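Local coordinates for YesW protein (Bacillus subtilis, PDB 2ZUX) that cleaves the rhamnogalacturonan backbone of plant cell-wall pectin by endo-type elimination, as a secreted calcium- or manganese-dependent lyase that releases oligosaccharides, at residues A2-E6 with Y274-P280; N246-A250 with M293-Y297; G354-T358 with R396-G401; H536-T540 with M572-P578. One frame throughout, in Å; residues are numbered along the deposited sequence.

Contact 1 (A2-E6 with Y274-P280)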
loop_
_atom_site.group_PDB
_atom_site.type_symbol
_atom_site.label_atom_id
_atom_site.label_comp_id
_atom_site.label_asym_id
_atom_site.label_seq_id
_atom_site.Cartn_x
_atom_site.Cartn_y
_atom_site.Cartn_z
ATOM N N ALA A 2 -21.936 -4.856 -6.620
ATOM C CA ALA A 2 -21.021 -5.355 -5.551
ATOM C C ALA A 2 -19.656 -5.712 -6.125
ATOM O O ALA A 2 -19.566 -6.247 -7.231
ATOM C CB ALA A 2 -21.637 -6.566 -4.865
ATOM N N ARG A 3 -18.603 -5.408 -5.364
ATOM C CA ARG A 3 -17.223 -5.680 -5.772
ATOM C C ARG A 3 -16.690 -6.970 -5.182
ATOM O O ARG A 3 -16.951 -7.284 -4.022
ATOM C CB ARG A 3 -16.287 -4.569 -5.297
ATOM C CG ARG A 3 -16.441 -3.278 -6.003
ATOM C CD ARG A 3 -15.301 -2.368 -5.637
ATOM N NE ARG A 3 -15.391 -1.164 -6.428
ATOM C CZ ARG A 3 -14.358 -0.403 -6.759
ATOM N NH1 ARG A 3 -13.134 -0.719 -6.350
ATOM N NH2 ARG A 3 -14.566 0.669 -7.502
ATOM N N GLN A 4 -15.897 -7.686 -5.973
ATOM C CA GLN A 4 -15.121 -8.798 -5.458
ATOM C C GLN A 4 -14.166 -8.302 -4.369
ATOM O O GLN A 4 -13.388 -7.373 -4.604
ATOM C CB GLN A 4 -14.326 -9.443 -6.589
ATOM C CG GLN A 4 -13.462 -10.607 -6.148
ATOM C CD GLN A 4 -12.323 -10.874 -7.118
ATOM O OE1 GLN A 4 -12.542 -11.146 -8.300
ATOM N NE2 GLN A 4 -11.093 -10.770 -6.626
ATOM N N MET A 5 -14.247 -8.890 -3.183
ATOM C CA MET A 5 -13.278 -8.625 -2.107
ATOM C C MET A 5 -12.899 -9.954 -1.453
ATOM O O MET A 5 -13.483 -10.992 -1.769
ATOM C CB MET A 5 -13.823 -7.607 -1.094
ATOM C CG MET A 5 -14.148 -6.242 -1.725
ATOM S SD MET A 5 -12.720 -5.294 -2.347
ATOM C CE MET A 5 -12.237 -4.400 -0.865
ATOM N N GLU A 6 -11.924 -9.935 -0.552
ATOM C CA GLU A 6 -11.361 -11.174 -0.017
ATOM C C GLU A 6 -12.237 -11.798 1.048
ATOM O O GLU A 6 -12.768 -11.112 1.912
ATOM C CB GLU A 6 -9.962 -10.917 0.546
ATOM C CG GLU A 6 -8.925 -10.691 -0.551
ATOM C CD GLU A 6 -7.810 -9.724 -0.172
ATOM O OE1 GLU A 6 -8.045 -8.806 0.646
ATOM O OE2 GLU A 6 -6.701 -9.872 -0.733
ATOM N N TYR A 274 -10.547 -1.520 -10.186
ATOM C CA TYR A 274 -11.778 -2.189 -10.624
ATOM C C TYR A 274 -12.394 -1.377 -11.763
ATOM O O TYR A 274 -13.386 -0.659 -11.578
ATOM C CB TYR A 274 -12.755 -2.356 -9.456
ATOM C CG TYR A 274 -12.364 -3.436 -8.467
ATOM C CD1 TYR A 274 -13.259 -4.460 -8.143
ATOM C CD2 TYR A 274 -11.100 -3.455 -7.868
ATOM C CE1 TYR A 274 -12.910 -5.462 -7.240
ATOM C CE2 TYR A 274 -10.742 -4.456 -6.965
ATOM C CZ TYR A 274 -11.648 -5.454 -6.658
ATOM O OH TYR A 274 -11.301 -6.435 -5.769
ATOM N N LEU A 275 -11.787 -1.503 -12.940
ATOM C CA LEU A 275 -12.189 -0.725 -14.117
ATOM C C LEU A 275 -13.599 -1.043 -14.595
ATOM O O LEU A 275 -14.276 -0.171 -15.155
ATOM C CB LEU A 275 -11.185 -0.931 -15.251
ATOM C CG LEU A 275 -9.722 -0.621 -14.913
ATOM C CD1 LEU A 275 -8.824 -1.078 -16.036
ATOM C CD2 LEU A 275 -9.525 0.857 -14.613
ATOM N N ASP A 276 -14.036 -2.276 -14.354
ATOM C CA ASP A 276 -15.391 -2.687 -14.732
ATOM C C ASP A 276 -16.396 -2.562 -13.582
ATOM O O ASP A 276 -17.574 -2.882 -13.747
ATOM C CB ASP A 276 -15.405 -4.088 -15.381
ATOM C CG ASP A 276 -15.083 -5.214 -14.411
ATOM O OD1 ASP A 276 -15.148 -5.004 -13.190
ATOM O OD2 ASP A 276 -14.780 -6.330 -14.893
ATOM N N GLY A 277 -15.935 -2.084 -12.426
ATOM C CA GLY A 277 -16.796 -1.845 -11.270
ATOM C C GLY A 277 -17.117 -3.069 -10.433
ATOM O O GLY A 277 -17.823 -2.963 -9.428
ATOM N N GLN A 278 -16.605 -4.229 -10.833
ATOM C CA GLN A 278 -16.932 -5.467 -10.127
ATOM C C GLN A 278 -15.698 -6.294 -9.780
ATOM O O GLN A 278 -15.601 -6.860 -8.690
ATOM C CB GLN A 278 -17.918 -6.308 -10.954
ATOM C CG GLN A 278 -18.425 -7.553 -10.234
ATOM C CD GLN A 278 -19.200 -8.507 -11.127
ATOM O OE1 GLN A 278 -20.097 -8.103 -11.870
ATOM N NE2 GLN A 278 -18.869 -9.792 -11.036
ATOM N N ARG A 279 -14.765 -6.372 -10.725
ATOM C CA ARG A 279 -13.595 -7.235 -10.599
ATOM C C ARG A 279 -12.308 -6.462 -10.846
ATOM O O ARG A 279 -12.327 -5.451 -11.541
ATOM C CB ARG A 279 -13.701 -8.407 -11.567
ATOM C CG ARG A 279 -14.802 -9.392 -11.187
ATOM C CD ARG A 279 -15.033 -10.395 -12.305
ATOM N NE ARG A 279 -13.962 -11.386 -12.377
ATOM C CZ ARG A 279 -13.948 -12.428 -13.209
ATOM N NH1 ARG A 279 -14.948 -12.616 -14.064
ATOM N NH2 ARG A 279 -12.933 -13.283 -13.191
ATOM N N PRO A 280 -11.193 -6.928 -10.252
ATOM C CA PRO A 280 -9.926 -6.204 -10.385
ATOM C C PRO A 280 -9.298 -6.314 -11.768
ATOM O O PRO A 280 -9.431 -7.348 -12.437
ATOM C CB PRO A 280 -9.028 -6.891 -9.357
ATOM C CG PRO A 280 -9.572 -8.291 -9.265
ATOM C CD PRO A 280 -11.062 -8.112 -9.381
HETATM O O HOH W 1 -11.591 -11.414 -10.870
#
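A type I beta turn from Tyr274 to Gly277, closed by Gly277 N to Tyr274 O at 3.0 Å, brings 277-279 alongside the start of the chain, where Arg3 and Gln278 approach to 4.4 Å between CA atoms. One straight backbone hydrogen bond crosses, Gln4 N to Gln278 O at 2.9 Å. Asp276 OD1 accepts from Gln278 N (an Asx turn) and Arg279 N (an Asx motif). The Tyr274 side chain points toward 2-6 and donates from OH to Gln4 O (2.6 Å), while Tyr274 CG lies over one face of the Arg3 guanidinium, 3.5 Å from Arg3 NH1; Arg3 itself is salt-bridged to Asp339. Water 1 joins Gln4 OE1 to Arg279 NE, and Gln4 NE2 binds the carbonyl of the calcium ligand Asp185. In the beta-propeller this loop links strands 268-273 and 281-286, and strand 3-4, beside it, pairs in parallel with strand 580-581, so both chain ends meet here.

Contact 2 (N246-A250 with M293-Y297)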
loop_
_atom_site.group_PDB
_atom_site.type_symbol
_atom_site.label_atom_id
_atom_site.label_comp_id
_atom_site.label_asym_id
_atom_site.label_seq_id
_atom_site.Cartn_x
_atom_site.Cartn_y
_atom_site.Cartn_z
ATOM N N ASN A 246 4.721 -9.993 -23.583
ATOM C CA ASN A 246 5.571 -8.820 -23.759
ATOM C C ASN A 246 5.012 -7.673 -22.924
ATOM O O ASN A 246 3.794 -7.473 -22.865
ATOM C CB ASN A 246 5.675 -8.427 -25.233
ATOM C CG ASN A 246 6.554 -9.380 -26.036
ATOM O OD1 ASN A 246 6.164 -9.848 -27.109
ATOM N ND2 ASN A 246 7.744 -9.656 -25.532
ATOM N N PHE A 247 5.904 -6.953 -22.251
ATOM C CA PHE A 247 5.509 -5.858 -21.378
ATOM C C PHE A 247 5.065 -4.641 -22.177
ATOM O O PHE A 247 5.745 -4.209 -23.104
ATOM C CB PHE A 247 6.665 -5.455 -20.451
ATOM C CG PHE A 247 6.299 -4.372 -19.482
ATOM C CD1 PHE A 247 5.741 -4.699 -18.248
ATOM C CD2 PHE A 247 6.499 -3.029 -19.794
ATOM C CE1 PHE A 247 5.381 -3.699 -17.338
ATOM C CE2 PHE A 247 6.141 -2.032 -18.898
ATOM C CZ PHE A 247 5.579 -2.366 -17.670
ATOM N N GLU A 248 3.919 -4.092 -21.796
ATOM C CA GLU A 248 3.523 -2.769 -22.250
ATOM C C GLU A 248 3.183 -1.932 -21.022
ATOM O O GLU A 248 2.582 -2.442 -20.071
ATOM C CB GLU A 248 2.350 -2.840 -23.233
ATOM C CG GLU A 248 2.686 -3.608 -24.508
ATOM C CD GLU A 248 1.576 -3.607 -25.532
ATOM O OE1 GLU A 248 0.655 -2.765 -25.446
ATOM O OE2 GLU A 248 1.637 -4.459 -26.443
ATOM N N PRO A 249 3.556 -0.644 -21.032
ATOM C CA PRO A 249 4.185 0.119 -22.129
ATOM C C PRO A 249 5.575 -0.349 -22.559
ATOM O O PRO A 249 6.486 -0.465 -21.733
ATOM C CB PRO A 249 4.259 1.543 -21.569
ATOM C CG PRO A 249 3.221 1.579 -20.486
ATOM C CD PRO A 249 3.277 0.216 -19.869
ATOM N N ALA A 250 5.723 -0.605 -23.857
ATOM C CA ALA A 250 6.988 -1.042 -24.422
ATOM C C ALA A 250 8.004 0.091 -24.391
ATOM O O ALA A 250 7.651 1.271 -24.372
ATOM C CB ALA A 250 6.784 -1.538 -25.846
ATOM N N MET A 293 2.795 6.694 -20.297
ATOM C CA MET A 293 1.883 5.668 -20.797
ATOM C C MET A 293 1.313 4.853 -19.651
ATOM O O MET A 293 1.992 4.606 -18.651
ATOM C CB MET A 293 2.579 4.736 -21.790
ATOM C CG MET A 293 3.084 5.416 -23.053
ATOM S SD MET A 293 3.831 4.263 -24.216
ATOM C CE MET A 293 2.400 3.322 -24.742
ATOM N N LEU A 294 0.057 4.446 -19.805
ATOM C CA LEU A 294 -0.613 3.546 -18.867
ATOM C C LEU A 294 -1.293 2.457 -19.662
ATOM O O LEU A 294 -1.933 2.743 -20.671
ATOM C CB LEU A 294 -1.663 4.275 -18.021
ATOM C CG LEU A 294 -1.202 5.378 -17.061
ATOM C CD1 LEU A 294 -1.097 6.727 -17.769
ATOM C CD2 LEU A 294 -2.169 5.492 -15.899
ATOM N N VAL A 295 -1.146 1.213 -19.221
ATOM C CA VAL A 295 -1.815 0.084 -19.863
ATOM C C VAL A 295 -2.554 -0.718 -18.806
ATOM O O VAL A 295 -2.040 -0.925 -17.703
ATOM C CB VAL A 295 -0.811 -0.820 -20.618
ATOM C CG1 VAL A 295 -1.515 -2.005 -21.258
ATOM C CG2 VAL A 295 -0.071 -0.031 -21.702
ATOM N N ALA A 296 -3.767 -1.146 -19.149
ATOM C CA ALA A 296 -4.602 -1.963 -18.289
ATOM C C ALA A 296 -4.708 -3.381 -18.827
ATOM O O ALA A 296 -4.794 -3.589 -20.047
ATOM C CB ALA A 296 -5.972 -1.353 -18.157
ATOM N N TYR A 297 -4.696 -4.339 -17.906
ATOM C CA TYR A 297 -4.805 -5.759 -18.219
ATOM C C TYR A 297 -5.816 -6.442 -17.315
ATOM O O TYR A 297 -6.035 -6.015 -16.181
ATOM C CB TYR A 297 -3.473 -6.472 -17.978
ATOM C CG TYR A 297 -2.269 -5.937 -18.713
ATOM C CD1 TYR A 297 -1.835 -6.539 -19.886
ATOM C CD2 TYR A 297 -1.536 -4.858 -18.211
ATOM C CE1 TYR A 297 -0.713 -6.073 -20.556
ATOM C CE2 TYR A 297 -0.409 -4.389 -18.872
ATOM C CZ TYR A 297 -0.007 -5.004 -20.047
ATOM O OH TYR A 297 1.113 -4.545 -20.698
#
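Pro249 buries the most surface here, 71 Å², and follows a cis peptide bond. Its CG lies 3.5 Å from Met293 CB, and Pro249 CD touches Val295 CG2 at 3.8 Å, so the ring rests against two successive side chains on one face of the strand. Glu248 follows with 53 Å². Its carbonyl O accepts a hydrogen bond of 2.6 Å from Tyr297 OH, meeting the phenol at the ring edge, and Glu248 CB sits 4.0 Å from Val295 CG2; the carboxylate is turned to a salt bridge with Lys306 on the strand that follows. The contact joins consecutive blades of the beta-propeller: 246-250 leaves the outermost strand of one four-stranded antiparallel sheet, and 293-297 belongs to the third strand of the next. Alternation along that strand sends the CA-to-CB bonds of Met293, Val295 and Tyr297 toward the loop, those of Leu294 and Ala296 away from it. Tyr297, in its m rotamer, extends past Val295 so that its OH reaches the Glu248 carbonyl. Phe247 takes a different course, packing on Met284 and Arg286 of strand 281-286 and forming a cation-pi contact with Lys197.

Contact 3 (G354-T358 with R396-G401)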
loop_
_atom_site.group_PDB
_atom_site.type_symbol
_atom_site.label_atom_id
_atom_site.label_comp_id
_atom_site.label_asym_id
_atom_site.label_seq_id
_atom_site.Cartn_x
_atom_site.Cartn_y
_atom_site.Cartn_z
ATOM N N GLY A 354 -7.920 10.033 -20.829
ATOM C CA GLY A 354 -7.480 11.105 -19.949
ATOM C C GLY A 354 -8.671 11.942 -19.526
ATOM O O GLY A 354 -9.485 12.326 -20.372
ATOM N N MET A 355 -8.779 12.228 -18.229
ATOM C CA MET A 355 -9.893 13.025 -17.692
ATOM C C MET A 355 -9.561 14.510 -17.578
ATOM O O MET A 355 -10.316 15.366 -18.052
ATOM C CB MET A 355 -10.320 12.505 -16.322
ATOM C CG MET A 355 -10.894 11.114 -16.359
ATOM S SD MET A 355 -11.046 10.371 -14.724
ATOM C CE MET A 355 -12.318 11.385 -13.977
ATOM N N TYR A 356 -8.444 14.814 -16.923
ATOM C CA TYR A 356 -8.006 16.184 -16.725
ATOM C C TYR A 356 -6.534 16.186 -16.371
ATOM O O TYR A 356 -5.978 15.156 -15.972
ATOM C CB TYR A 356 -8.796 16.867 -15.593
ATOM C CG TYR A 356 -8.614 16.240 -14.215
ATOM C CD1 TYR A 356 -7.453 16.462 -13.464
ATOM C CD2 TYR A 356 -9.612 15.442 -13.655
ATOM C CE1 TYR A 356 -7.285 15.892 -12.202
ATOM C CE2 TYR A 356 -9.460 14.873 -12.385
ATOM C CZ TYR A 356 -8.291 15.102 -11.669
ATOM O OH TYR A 356 -8.117 14.548 -10.422
ATOM N N SER A 357 -5.920 17.355 -16.497
ATOM C CA SER A 357 -4.606 17.625 -15.929
ATOM C C SER A 357 -4.661 18.986 -15.258
ATOM O O SER A 357 -5.174 19.942 -15.854
ATOM C CB SER A 357 -3.544 17.657 -17.016
ATOM O OG SER A 357 -2.329 18.134 -16.462
ATOM N N THR A 358 -4.149 19.094 -14.036
ATOM C CA THR A 358 -4.088 20.403 -13.383
ATOM C C THR A 358 -2.938 21.234 -13.948
ATOM O O THR A 358 -2.865 22.430 -13.701
ATOM C CB THR A 358 -3.891 20.297 -11.871
ATOM O OG1 THR A 358 -2.586 19.768 -11.614
ATOM C CG2 THR A 358 -4.963 19.418 -11.235
ATOM N N ARG A 396 -7.617 19.505 -4.516
ATOM C CA ARG A 396 -8.514 19.545 -5.664
ATOM C C ARG A 396 -9.675 18.571 -5.575
ATOM O O ARG A 396 -9.643 17.596 -4.817
ATOM C CB ARG A 396 -7.725 19.270 -6.942
ATOM C CG ARG A 396 -7.401 17.785 -7.184
ATOM C CD ARG A 396 -6.518 17.663 -8.391
ATOM N NE ARG A 396 -6.308 16.322 -8.938
ATOM C CZ ARG A 396 -5.137 15.676 -8.939
ATOM N NH1 ARG A 396 -4.069 16.175 -8.323
ATOM N NH2 ARG A 396 -5.035 14.506 -9.549
ATOM N N ASP A 397 -10.688 18.853 -6.392
ATOM C CA ASP A 397 -11.784 17.938 -6.643
ATOM C C ASP A 397 -11.206 16.736 -7.397
ATOM O O ASP A 397 -10.643 16.891 -8.473
ATOM C CB ASP A 397 -12.828 18.677 -7.489
ATOM C CG ASP A 397 -14.063 17.851 -7.776
ATOM O OD1 ASP A 397 -13.942 16.711 -8.269
ATOM O OD2 ASP A 397 -15.173 18.382 -7.562
ATOM N N ALA A 398 -11.340 15.537 -6.826
ATOM C CA ALA A 398 -10.722 14.349 -7.424
ATOM C C ALA A 398 -11.261 14.019 -8.818
ATOM O O ALA A 398 -10.530 13.512 -9.673
ATOM C CB ALA A 398 -10.869 13.147 -6.500
ATOM N N ALA A 399 -12.551 14.279 -9.018
ATOM C CA ALA A 399 -13.237 13.920 -10.260
ATOM C C ALA A 399 -13.046 14.923 -11.391
ATOM O O ALA A 399 -12.881 14.531 -12.539
ATOM C CB ALA A 399 -14.726 13.713 -9.997
ATOM N N THR A 400 -13.081 16.213 -11.068
ATOM C CA THR A 400 -13.046 17.246 -12.102
ATOM C C THR A 400 -11.666 17.869 -12.250
ATOM O O THR A 400 -11.362 18.471 -13.283
ATOM C CB THR A 400 -14.031 18.392 -11.810
ATOM O OG1 THR A 400 -13.561 19.141 -10.683
ATOM C CG2 THR A 400 -15.445 17.863 -11.545
ATOM N N GLY A 401 -10.844 17.747 -11.209
ATOM C CA GLY A 401 -9.523 18.361 -11.203
ATOM C C GLY A 401 -9.514 19.825 -10.803
ATOM O O GLY A 401 -8.454 20.435 -10.728
#
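The ring of Tyr356 lies flat on a glycine: Gly401 CA stands 3.4 Å from the ring centroid and only 8° off its normal, a CH-pi contact. A side chain at Gly401 would collide with Tyr356 CD1, and its backbone, at phi 83°, would press a CB against the preceding carbonyl. The two partners are neighbouring blades of the beta-propeller, the outermost strand 354-357 of one and, in the next, the hairpin turn joining strands 393-397 and 403-407. That turn is held by Gly401 N to Asp397 O (2.9 Å) and by an Asx motif, Thr400 N to Asp397 OD1 (3.0 Å); Asp397 is also salt-bridged to Arg375. Met355 CE meets Ala399 O at 3.5 Å, and Thr358 CG2 rests on Arg396 CD at 3.7 Å. Arg396 spreads its guanidinium between Gly344 O and the phenol. Tyr356 OH thus accepts from Arg396 NE at 2.9 Å and NH2 at 3.2 Å, and donates to Ala398 O at 2.7 Å.

Contact 4 (H536-T540 with M572-P578)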
loop_
_atom_site.group_PDB
_atom_site.type_symbol
_atom_site.label_atom_id
_atom_site.label_comp_id
_atom_site.label_asym_id
_atom_site.label_seq_id
_atom_site.Cartn_x
_atom_site.Cartn_y
_atom_site.Cartn_z
ATOM N N HIS A 536 -14.642 2.139 19.499
ATOM C CA HIS A 536 -15.156 2.157 18.131
ATOM C C HIS A 536 -14.972 0.847 17.401
ATOM O O HIS A 536 -13.909 0.220 17.463
ATOM C CB HIS A 536 -14.481 3.256 17.317
ATOM C CG HIS A 536 -14.635 4.616 17.909
ATOM N ND1 HIS A 536 -15.832 5.300 17.896
ATOM C CD2 HIS A 536 -13.753 5.407 18.560
ATOM C CE1 HIS A 536 -15.673 6.464 18.500
ATOM N NE2 HIS A 536 -14.422 6.552 18.917
ATOM N N ARG A 537 -16.023 0.468 16.688
ATOM C CA ARG A 537 -16.000 -0.651 15.779
ATOM C C ARG A 537 -16.132 -0.135 14.349
ATOM O O ARG A 537 -17.046 0.635 14.043
ATOM C CB ARG A 537 -17.170 -1.582 16.093
ATOM C CG ARG A 537 -17.251 -2.766 15.174
ATOM C CD ARG A 537 -18.261 -3.765 15.694
ATOM N NE ARG A 537 -19.635 -3.483 15.283
ATOM C CZ ARG A 537 -20.650 -4.304 15.536
ATOM N NH1 ARG A 537 -20.440 -5.422 16.222
ATOM N NH2 ARG A 537 -21.874 -4.008 15.112
ATOM N N LEU A 538 -15.226 -0.557 13.476
ATOM C CA LEU A 538 -15.354 -0.243 12.054
ATOM C C LEU A 538 -15.058 -1.489 11.258
ATOM O O LEU A 538 -14.317 -2.353 11.721
ATOM C CB LEU A 538 -14.394 0.880 11.643
ATOM C CG LEU A 538 -14.758 2.289 12.097
ATOM C CD1 LEU A 538 -14.109 2.647 13.418
ATOM C CD2 LEU A 538 -14.367 3.296 11.031
ATOM N N TYR A 539 -15.640 -1.596 10.070
ATOM C CA TYR A 539 -15.339 -2.713 9.183
ATOM C C TYR A 539 -13.845 -2.796 8.932
ATOM O O TYR A 539 -13.171 -1.772 8.804
ATOM C CB TYR A 539 -16.072 -2.567 7.853
ATOM C CG TYR A 539 -17.552 -2.819 7.983
ATOM C CD1 TYR A 539 -18.028 -4.104 8.191
ATOM C CD2 TYR A 539 -18.472 -1.772 7.912
ATOM C CE1 TYR A 539 -19.380 -4.350 8.324
ATOM C CE2 TYR A 539 -19.837 -2.014 8.048
ATOM C CZ TYR A 539 -20.278 -3.303 8.252
ATOM O OH TYR A 539 -21.628 -3.557 8.386
ATOM N N THR A 540 -13.324 -4.018 8.857
ATOM C CA THR A 540 -11.911 -4.184 8.552
ATOM C C THR A 540 -11.557 -3.339 7.328
ATOM O O THR A 540 -12.296 -3.296 6.339
ATOM C CB THR A 540 -11.508 -5.665 8.373
ATOM O OG1 THR A 540 -10.103 -5.723 8.083
ATOM C CG2 THR A 540 -12.271 -6.343 7.237
ATOM N N MET A 572 -17.346 11.782 12.194
ATOM C CA MET A 572 -17.770 10.998 11.034
ATOM C C MET A 572 -19.186 10.462 11.184
ATOM O O MET A 572 -19.650 10.196 12.288
ATOM C CB MET A 572 -16.811 9.831 10.777
ATOM C CG MET A 572 -16.826 8.767 11.877
ATOM S SD MET A 572 -15.681 7.412 11.568
ATOM C CE MET A 572 -16.441 6.620 10.148
ATOM N N ALA A 573 -19.854 10.300 10.048
ATOM C CA ALA A 573 -21.129 9.597 9.994
ATOM C C ALA A 573 -20.883 8.096 10.122
ATOM O O ALA A 573 -19.773 7.617 9.855
ATOM C CB ALA A 573 -21.838 9.910 8.691
ATOM N N GLU A 574 -21.909 7.357 10.534
ATOM C CA GLU A 574 -21.823 5.898 10.604
ATOM C C GLU A 574 -21.656 5.312 9.203
ATOM O O GLU A 574 -22.464 5.579 8.309
ATOM C CB GLU A 574 -23.038 5.300 11.329
ATOM C CG GLU A 574 -24.390 5.860 10.903
ATOM C CD GLU A 574 -25.376 5.993 12.055
ATOM O OE1 GLU A 574 -26.583 6.161 11.776
ATOM O OE2 GLU A 574 -24.951 5.942 13.232
ATOM N N GLN A 575 -20.587 4.541 9.017
ATOM C CA GLN A 575 -20.261 3.962 7.713
ATOM C C GLN A 575 -21.254 2.872 7.305
ATOM O O GLN A 575 -21.635 2.029 8.127
ATOM C CB GLN A 575 -18.821 3.425 7.682
ATOM C CG GLN A 575 -18.393 2.702 8.961
ATOM C CD GLN A 575 -17.384 1.573 8.751
ATOM O OE1 GLN A 575 -17.199 0.750 9.640
ATOM N NE2 GLN A 575 -16.734 1.531 7.588
ATOM N N PRO A 576 -21.692 2.899 6.032
ATOM C CA PRO A 576 -22.515 1.823 5.500
ATOM C C PRO A 576 -21.697 0.549 5.299
ATOM O O PRO A 576 -20.464 0.604 5.187
ATOM C CB PRO A 576 -22.971 2.371 4.146
ATOM C CG PRO A 576 -21.896 3.311 3.745
ATOM C CD PRO A 576 -21.437 3.944 5.023
ATOM N N LYS A 577 -22.395 -0.580 5.278
ATOM C CA LYS A 577 -21.806 -1.876 4.986
ATOM C C LYS A 577 -21.190 -1.855 3.585
ATOM O O LYS A 577 -21.805 -1.342 2.645
ATOM C CB LYS A 577 -22.888 -2.955 5.084
ATOM C CG LYS A 577 -22.396 -4.386 4.985
ATOM C CD LYS A 577 -23.567 -5.359 4.917
ATOM C CE LYS A 577 -23.133 -6.735 4.435
ATOM N NZ LYS A 577 -22.441 -6.689 3.106
ATOM N N PRO A 578 -19.958 -2.383 3.444
ATOM C CA PRO A 578 -19.342 -2.517 2.124
ATOM C C PRO A 578 -20.240 -3.290 1.154
ATOM O O PRO A 578 -20.859 -4.289 1.539
ATOM C CB PRO A 578 -18.068 -3.319 2.412
ATOM C CG PRO A 578 -17.765 -3.065 3.831
ATOM C CD PRO A 578 -19.075 -2.869 4.519
HETATM O O HOH W 2 -19.099 0.826 11.657
#
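Gln575 crosses between two irregular loops where Leu538 CA and Gln575 CA stand 7.8 Å apart. Its chi1 is p at 41° and chi2, 149°, lies between wells, a bent conformation that carries OE1 to Tyr539 N for a 2.8 Å hydrogen bond. The same oxygen accepts from water 2 (2.8 Å), which also donates to Arg537 O at 3.2 Å, so OE1 reaches Tyr539 N directly and Arg537 O through the water. Tyr539, in its m rotamer, lays its ring along 576-578: Pro578 CD sits 3.6 Å from the centroid and 11° off the normal, a CH-pi contact, and OH passes 3.6 Å from Lys577 CG. Leu538 has an off-rotamer chi2 of 93° and meets, through CD2, the CE of Met572 at 4.0 Å. Lys577 is extended through three t angles, then turns at chi4 (m), and its NZ bonds to Gly29 O. The loops run either side of helix 547-553 in sequence, and together they dock on the loop between strands 20-24 and 36-41 of the N-terminal beta-sheet domain, where Phe27 stacks on Tyr539, Glu31 O pairs with Tyr539 OH and Val35 O receives Arg537.

Overall arrangement
Contacts 2 and 3 both bridge successive propeller blades, their centres about 23 Å apart; contact 1 joins the N-terminal strand to a blade loop, and contact 4 joins two loops near the C-terminus. Contact 1 touches contact 2 where loop 274-280 packs on strand 293-300 of the same blade, Leu275 CD1 to Ala296 CB at 3.6 Å. Contact 4 comes within about 6 Å of contact 1 (nearest atoms), and 572-578 runs into strand 580-581, which pairs with 3-4. Contacts 2 and 4 are the most distant, centres about 37 Å apart. Bound calcium ions lie about 6, 7, 10 and 13 Å from the side chains of Met355, Arg3, Leu538 and Leu294, respectively. The rhamnose pockets use other residues.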